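Local structure of DNA translocase coupling protein (Clostridium perfringens, 6O1W) at residues I42-F47 against I84-A89; G300-S305 against T315-L320. The protein probably binds ATP and DNA as an FtsK/SpoIIIE-family translocase, serving as the coupling protein in conjugative transfer of plasmid pCW3. All blocks are in the same frame, centred on the assembly; numbering follows the deposited sequence.

From the N terminus the chain first builds a four-stranded antiparallel sheet, and contact 1 pairs its two central strands, closing a span of 36 residues that holds helices 53-58 and 60-67 and edge strand 69-76. The chain then enters the P-loop ATPase part, with its ten-stranded mixed sheet. Late in that part contact 2 closes a much shorter span, only nine residues, mostly helix 305-312, between strands 296-299 and 326-331. The two closures lie in series and do not cross. In space they meet: I42 of contact 1 packs on D319 and L320 of contact 2, and one glucose molecule bridges the two domains.

Contact 1: residues I42-F47 against I84-A89; sequences IDEITF and IIKSMA. With BGC (beta-D-glucopyranose), chain D.
K86 leaves its strand on the same face as E44 and curls back on itself, with chi2, chi3 and chi4 all near -55°. Its CB and CG rise from the sheet, CD passes 4.0 Å from CG of E44, and CE lies over the backbone at D43 O and near the glucose O1. The tip NZ ends 3.8 Å from CG2 of I42, the two side chains crossing obliquely; a long, weak ion pair also links it to D319. E44 stands next to it with CG anti to the backbone N (chi1 -174°), lying alongside I84 so that CG meets I84 CG2, and its extended chain brings OE2 to accept a 2.8 Å hydrogen bond from glucose O1. Glucose O6 donates to the carbonyl O of I42, so 42-47 holds the sugar by O1 and O6, on the side of its ring oxygen. Beneath these side chains, 43-47 and 84-89 pair as the two central strands of a four-stranded antiparallel sheet in the N-terminal domain. D43-S87 and I45-I85 are the hydrogen-bonded pairs, and all four N-H...O bonds are nearly straight, the D43 N to S87 O bond reaching 175°. D43, I45, I85 and S87 project from the other face. There CD1 of I45 presses to 3.3 Å from S87 OG, a buried hydroxyl without a polar partner. CD1 of I85 reaches the edge of the F47 ring, 3.7 Å from CE2, while F16 and Y12 meet that ring edge-to-face. Toward the strand end, one water donates to D43 OD2 and accepts from A89 N.

Contact 2: residues G300-S305 against T315-L320; sequences GRFADS and TKAKDL. With BGC (beta-D-glucopyranose), chain D.
Two weak hydrogen bonds join the loop 300-305 to 315-320. F302 N donates to A317 O at 3.3 Å, and R301 NE donates to L320 O at 3.1 Å and a bent 132°. The arginine reaches that carbonyl through a chain extended as far as NE, CG anti to the backbone N (chi1 -176°), and L320 O lies at the edge of the guanidinium, in its plane. CA-H...O contacts reinforce the backbone match, the closer being K318 CA to F302 O. In van der Waals packing the A317 methyl points toward 300-305, 3.4 Å from G300 O, with the edge of the F302 ring beside it; CD1 of L320 lies against the G300-R301 peptide. In the FtsK/SpoIIIE-type P-loop ATPase domain 300-305 leads into helix 305-312 and 315-320 follows it, and the F302 side chain touches the predicted Walker A loop near G136. The salt bridge and the sugar contacts centre on K318, whose CG takes the crowded position between backbone N and carbonyl carbon (chi1 86°). Its CD passes 3.4 Å from S305 OG, then a bend at chi4 sets NZ among four oxygens: T315 O, approached from above the carbonyl plane, T315 OG1, the syn lone pair of D319 OD1 in a salt bridge, and glucose O2 at 3.0 Å. D319 OD2 accepts from glucose O3, so the paired lysine and aspartate hold neighbouring hydroxyls of the sugar.

Contact 1: residues I42-F47 against I84-A89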
loop_
_atom_site.group_PDB
_atom_site.type_symbol
_atom_site.label_atom_id
_atom_site.label_comp_id
_atom_site.label_asym_id
_atom_site.label_seq_id
_atom_site.Cartn_x
_atom_site.Cartn_y
_atom_site.Cartn_z
ATOM N N ILE A 42 -11.890 -11.666 -4.353
ATOM C CA ILE A 42 -13.185 -11.295 -3.777
ATOM C C ILE A 42 -14.189 -11.547 -4.903
ATOM O O ILE A 42 -13.968 -11.070 -6.025
ATOM C CB ILE A 42 -13.240 -9.814 -3.297
ATOM C CG1 ILE A 42 -12.204 -9.536 -2.192
ATOM C CG2 ILE A 42 -14.667 -9.443 -2.819
ATOM C CD1 ILE A 42 -11.878 -7.980 -2.004
ATOM N N ASP A 43 -15.271 -12.287 -4.587
ATOM C CA ASP A 43 -16.353 -12.677 -5.488
ATOM C C ASP A 43 -17.625 -11.885 -5.242
ATOM O O ASP A 43 -17.894 -11.490 -4.122
ATOM C CB ASP A 43 -16.675 -14.186 -5.315
ATOM C CG ASP A 43 -15.472 -15.116 -5.444
ATOM O OD1 ASP A 43 -14.873 -15.167 -6.534
ATOM O OD2 ASP A 43 -15.133 -15.790 -4.453
ATOM N N GLU A 44 -18.424 -11.700 -6.281
ATOM C CA GLU A 44 -19.728 -11.059 -6.229
ATOM C C GLU A 44 -20.719 -12.135 -6.689
ATOM O O GLU A 44 -20.672 -12.579 -7.850
ATOM C CB GLU A 44 -19.768 -9.814 -7.132
ATOM C CG GLU A 44 -21.051 -9.009 -7.008
ATOM C CD GLU A 44 -21.316 -8.089 -8.188
ATOM O OE1 GLU A 44 -21.671 -8.600 -9.276
ATOM O OE2 GLU A 44 -21.175 -6.856 -8.024
ATOM N N ILE A 45 -21.525 -12.641 -5.736
ATOM C CA ILE A 45 -22.496 -13.687 -6.011
ATOM C C ILE A 45 -23.877 -13.083 -5.934
ATOM O O ILE A 45 -24.254 -12.527 -4.901
ATOM C CB ILE A 45 -22.348 -14.941 -5.118
ATOM C CG1 ILE A 45 -20.864 -15.280 -4.815
ATOM C CG2 ILE A 45 -23.061 -16.127 -5.764
ATOM C CD1 ILE A 45 -20.689 -16.232 -3.560
ATOM N N THR A 46 -24.622 -13.171 -7.043
ATOM C CA THR A 46 -25.952 -12.596 -7.125
ATOM C C THR A 46 -26.968 -13.702 -7.156
ATOM O O THR A 46 -26.891 -14.592 -8.001
ATOM C CB THR A 46 -26.041 -11.661 -8.348
ATOM O OG1 THR A 46 -24.959 -10.743 -8.284
ATOM C CG2 THR A 46 -27.351 -10.911 -8.419
ATOM N N PHE A 47 -27.952 -13.621 -6.246
ATOM C CA PHE A 47 -29.040 -14.586 -6.135
ATOM C C PHE A 47 -30.386 -13.925 -6.279
ATOM O O PHE A 47 -30.605 -12.809 -5.793
ATOM C CB PHE A 47 -28.992 -15.327 -4.781
ATOM C CG PHE A 47 -27.864 -16.324 -4.622
ATOM C CD1 PHE A 47 -27.910 -17.566 -5.263
ATOM C CD2 PHE A 47 -26.796 -16.057 -3.783
ATOM C CE1 PHE A 47 -26.892 -18.500 -5.085
ATOM C CE2 PHE A 47 -25.779 -16.997 -3.598
ATOM C CZ PHE A 47 -25.822 -18.200 -4.265
ATOM N N ILE A 84 -27.030 -9.608 -3.228
ATOM C CA ILE A 84 -25.666 -9.552 -3.734
ATOM C C ILE A 84 -24.768 -9.816 -2.548
ATOM O O ILE A 84 -24.835 -9.081 -1.558
ATOM C CB ILE A 84 -25.361 -8.163 -4.370
ATOM C CG1 ILE A 84 -26.324 -7.856 -5.553
ATOM C CG2 ILE A 84 -23.866 -8.060 -4.765
ATOM C CD1 ILE A 84 -26.297 -6.432 -6.121
ATOM N N ILE A 85 -23.948 -10.867 -2.645
ATOM C CA ILE A 85 -23.034 -11.263 -1.581
ATOM C C ILE A 85 -21.619 -10.968 -2.056
ATOM O O ILE A 85 -21.263 -11.342 -3.184
ATOM C CB ILE A 85 -23.201 -12.774 -1.255
ATOM C CG1 ILE A 85 -24.669 -13.138 -0.912
ATOM C CG2 ILE A 85 -22.221 -13.242 -0.138
ATOM C CD1 ILE A 85 -24.952 -14.632 -0.867
ATOM N N LYS A 86 -20.821 -10.284 -1.202
ATOM C CA LYS A 86 -19.410 -10.060 -1.438
ATOM C C LYS A 86 -18.724 -11.074 -0.541
ATOM O O LYS A 86 -19.019 -11.143 0.654
ATOM C CB LYS A 86 -19.004 -8.600 -1.109
ATOM C CG LYS A 86 -19.653 -7.509 -2.006
ATOM C CD LYS A 86 -19.556 -7.728 -3.550
ATOM C CE LYS A 86 -18.156 -7.929 -4.107
ATOM N NZ LYS A 86 -17.250 -6.818 -3.760
ATOM N N SER A 87 -17.931 -11.962 -1.124
ATOM C CA SER A 87 -17.297 -13.030 -0.334
ATOM C C SER A 87 -15.924 -13.421 -0.828
ATOM O O SER A 87 -15.535 -13.022 -1.915
ATOM C CB SER A 87 -18.183 -14.278 -0.302
ATOM O OG SER A 87 -18.424 -14.774 -1.609
HETATM N N MSE A 88 -15.234 -14.263 -0.056
HETATM C CA MSE A 88 -13.938 -14.847 -0.385
HETATM C C MSE A 88 -14.033 -16.325 -0.077
HETATM O O MSE A 88 -14.541 -16.686 0.985
HETATM C CB MSE A 88 -12.815 -14.214 0.463
HETATM C CG MSE A 88 -12.424 -12.822 -0.014
HETATM SE SE MSE A 88 -11.059 -11.992 1.113
HETATM C CE MSE A 88 -9.575 -13.245 0.798
ATOM N N ALA A 89 -13.574 -17.182 -1.002
ATOM C CA ALA A 89 -13.587 -18.641 -0.843
ATOM C C ALA A 89 -12.714 -19.026 0.354
ATOM O O ALA A 89 -11.694 -18.371 0.582
ATOM C CB ALA A 89 -13.031 -19.294 -2.105
HETATM C C2 BGC D . -16.855 -4.836 -7.478
HETATM C C3 BGC D . -15.652 -4.986 -8.406
HETATM C C4 BGC D . -15.118 -6.415 -8.378
HETATM C C5 BGC D . -16.249 -7.411 -8.630
HETATM C C6 BGC D . -15.829 -8.853 -8.466
HETATM C C1 BGC D . -17.901 -5.906 -7.769
HETATM O O1 BGC D . -18.906 -5.807 -6.819
HETATM O O2 BGC D . -17.465 -3.559 -7.628
HETATM O O3 BGC D . -14.621 -4.089 -8.000
HETATM O O4 BGC D . -14.074 -6.594 -9.334
HETATM O O5 BGC D . -17.302 -7.195 -7.680
HETATM O O6 BGC D . -15.519 -9.155 -7.109
HETATM O O HOH W 1 -12.540 -16.179 -3.596
#

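Contact 2: residues G300-S305 against T315-L320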
loop_
_atom_site.group_PDB
_atom_site.type_symbol
_atom_site.label_atom_id
_atom_site.label_comp_id
_atom_site.label_asym_id
_atom_site.label_seq_id
_atom_site.Cartn_x
_atom_site.Cartn_y
_atom_site.Cartn_z
ATOM N N GLY A 300 -5.209 1.117 1.456
ATOM C CA GLY A 300 -6.079 0.594 2.495
ATOM C C GLY A 300 -7.521 0.704 2.043
ATOM O O GLY A 300 -7.807 1.122 0.921
ATOM N N ARG A 301 -8.431 0.315 2.906
ATOM C CA ARG A 301 -9.855 0.344 2.613
ATOM C C ARG A 301 -10.385 1.779 2.615
ATOM O O ARG A 301 -10.125 2.509 3.547
ATOM C CB ARG A 301 -10.607 -0.508 3.651
ATOM C CG ARG A 301 -12.101 -0.595 3.331
ATOM C CD ARG A 301 -12.826 -1.584 4.220
ATOM N NE ARG A 301 -14.222 -1.709 3.800
ATOM C CZ ARG A 301 -15.193 -0.879 4.164
ATOM N NH1 ARG A 301 -14.941 0.126 4.997
ATOM N NH2 ARG A 301 -16.426 -1.053 3.711
ATOM N N PHE A 302 -11.095 2.175 1.570
ATOM C CA PHE A 302 -11.798 3.462 1.483
ATOM C C PHE A 302 -13.191 3.119 0.913
ATOM O O PHE A 302 -13.271 2.555 -0.180
ATOM C CB PHE A 302 -11.090 4.459 0.529
ATOM C CG PHE A 302 -9.766 5.005 1.014
ATOM C CD1 PHE A 302 -9.721 6.010 1.976
ATOM C CD2 PHE A 302 -8.568 4.511 0.516
ATOM C CE1 PHE A 302 -8.501 6.530 2.410
ATOM C CE2 PHE A 302 -7.344 5.039 0.944
ATOM C CZ PHE A 302 -7.319 6.043 1.885
ATOM N N ALA A 303 -14.270 3.435 1.648
ATOM C CA ALA A 303 -15.646 3.180 1.190
ATOM C C ALA A 303 -16.011 4.038 -0.025
ATOM O O ALA A 303 -16.826 3.619 -0.834
ATOM C CB ALA A 303 -16.633 3.408 2.319
ATOM N N ASP A 304 -15.354 5.198 -0.186
ATOM C CA ASP A 304 -15.567 6.117 -1.305
ATOM C C ASP A 304 -14.787 5.682 -2.562
ATOM O O ASP A 304 -13.560 5.536 -2.526
ATOM C CB ASP A 304 -15.195 7.555 -0.881
ATOM C CG ASP A 304 -15.501 8.659 -1.892
ATOM O OD1 ASP A 304 -16.155 8.365 -2.926
ATOM O OD2 ASP A 304 -15.087 9.820 -1.650
ATOM N N SER A 305 -15.514 5.529 -3.680
ATOM C CA SER A 305 -15.019 5.142 -5.006
ATOM C C SER A 305 -13.962 6.086 -5.570
ATOM O O SER A 305 -13.012 5.614 -6.186
ATOM C CB SER A 305 -16.176 5.024 -5.999
ATOM O OG SER A 305 -16.634 3.686 -6.086
ATOM N N THR A 315 -11.750 1.103 -8.503
ATOM C CA THR A 315 -12.575 1.290 -7.309
ATOM C C THR A 315 -12.451 0.127 -6.303
ATOM O O THR A 315 -13.302 0.010 -5.418
ATOM C CB THR A 315 -14.054 1.422 -7.755
ATOM O OG1 THR A 315 -14.455 0.163 -8.301
ATOM C CG2 THR A 315 -14.285 2.550 -8.785
ATOM N N LYS A 316 -11.427 -0.727 -6.428
ATOM C CA LYS A 316 -11.290 -1.935 -5.596
ATOM C C LYS A 316 -11.039 -1.712 -4.099
ATOM O O LYS A 316 -11.291 -2.641 -3.330
ATOM C CB LYS A 316 -10.228 -2.886 -6.153
ATOM C CG LYS A 316 -10.493 -3.334 -7.585
ATOM C CD LYS A 316 -9.294 -4.155 -8.102
ATOM C CE LYS A 316 -9.275 -4.304 -9.598
ATOM N NZ LYS A 316 -10.463 -5.049 -10.080
ATOM N N ALA A 317 -10.546 -0.523 -3.666
ATOM C CA ALA A 317 -10.337 -0.305 -2.217
ATOM C C ALA A 317 -11.681 -0.315 -1.431
ATOM O O ALA A 317 -11.688 -0.572 -0.236
ATOM C CB ALA A 317 -9.558 0.986 -1.967
ATOM N N LYS A 318 -12.817 -0.121 -2.123
ATOM C CA LYS A 318 -14.136 -0.164 -1.475
ATOM C C LYS A 318 -14.595 -1.610 -1.155
ATOM O O LYS A 318 -15.539 -1.791 -0.394
ATOM C CB LYS A 318 -15.186 0.607 -2.333
ATOM C CG LYS A 318 -15.845 -0.233 -3.437
ATOM C CD LYS A 318 -16.343 0.563 -4.650
ATOM C CE LYS A 318 -16.928 -0.332 -5.743
ATOM N NZ LYS A 318 -15.958 -1.338 -6.300
ATOM N N ASP A 319 -13.952 -2.624 -1.765
ATOM C CA ASP A 319 -14.318 -4.045 -1.649
ATOM C C ASP A 319 -13.595 -4.769 -0.529
ATOM O O ASP A 319 -13.955 -5.910 -0.225
ATOM C CB ASP A 319 -13.959 -4.799 -2.948
ATOM C CG ASP A 319 -14.387 -4.164 -4.247
ATOM O OD1 ASP A 319 -15.445 -3.520 -4.265
ATOM O OD2 ASP A 319 -13.671 -4.346 -5.260
ATOM N N LEU A 320 -12.484 -4.196 -0.031
ATOM C CA LEU A 320 -11.684 -4.888 0.976
ATOM C C LEU A 320 -12.486 -5.273 2.225
ATOM O O LEU A 320 -13.312 -4.475 2.642
ATOM C CB LEU A 320 -10.493 -4.007 1.411
ATOM C CG LEU A 320 -9.253 -3.979 0.491
ATOM C CD1 LEU A 320 -8.254 -2.929 0.998
ATOM C CD2 LEU A 320 -8.588 -5.357 0.413
HETATM C C2 BGC D . -16.855 -4.836 -7.478
HETATM C C3 BGC D . -15.652 -4.986 -8.406
HETATM C C4 BGC D . -15.118 -6.415 -8.378
HETATM C C5 BGC D . -16.249 -7.411 -8.630
HETATM C C6 BGC D . -15.829 -8.853 -8.466
HETATM C C1 BGC D . -17.901 -5.906 -7.769
HETATM O O1 BGC D . -18.906 -5.807 -6.819
HETATM O O2 BGC D . -17.465 -3.559 -7.628
HETATM O O3 BGC D . -14.621 -4.089 -8.000
HETATM O O4 BGC D . -14.074 -6.594 -9.334
HETATM O O5 BGC D . -17.302 -7.195 -7.680
HETATM O O6 BGC D . -15.519 -9.155 -7.109
#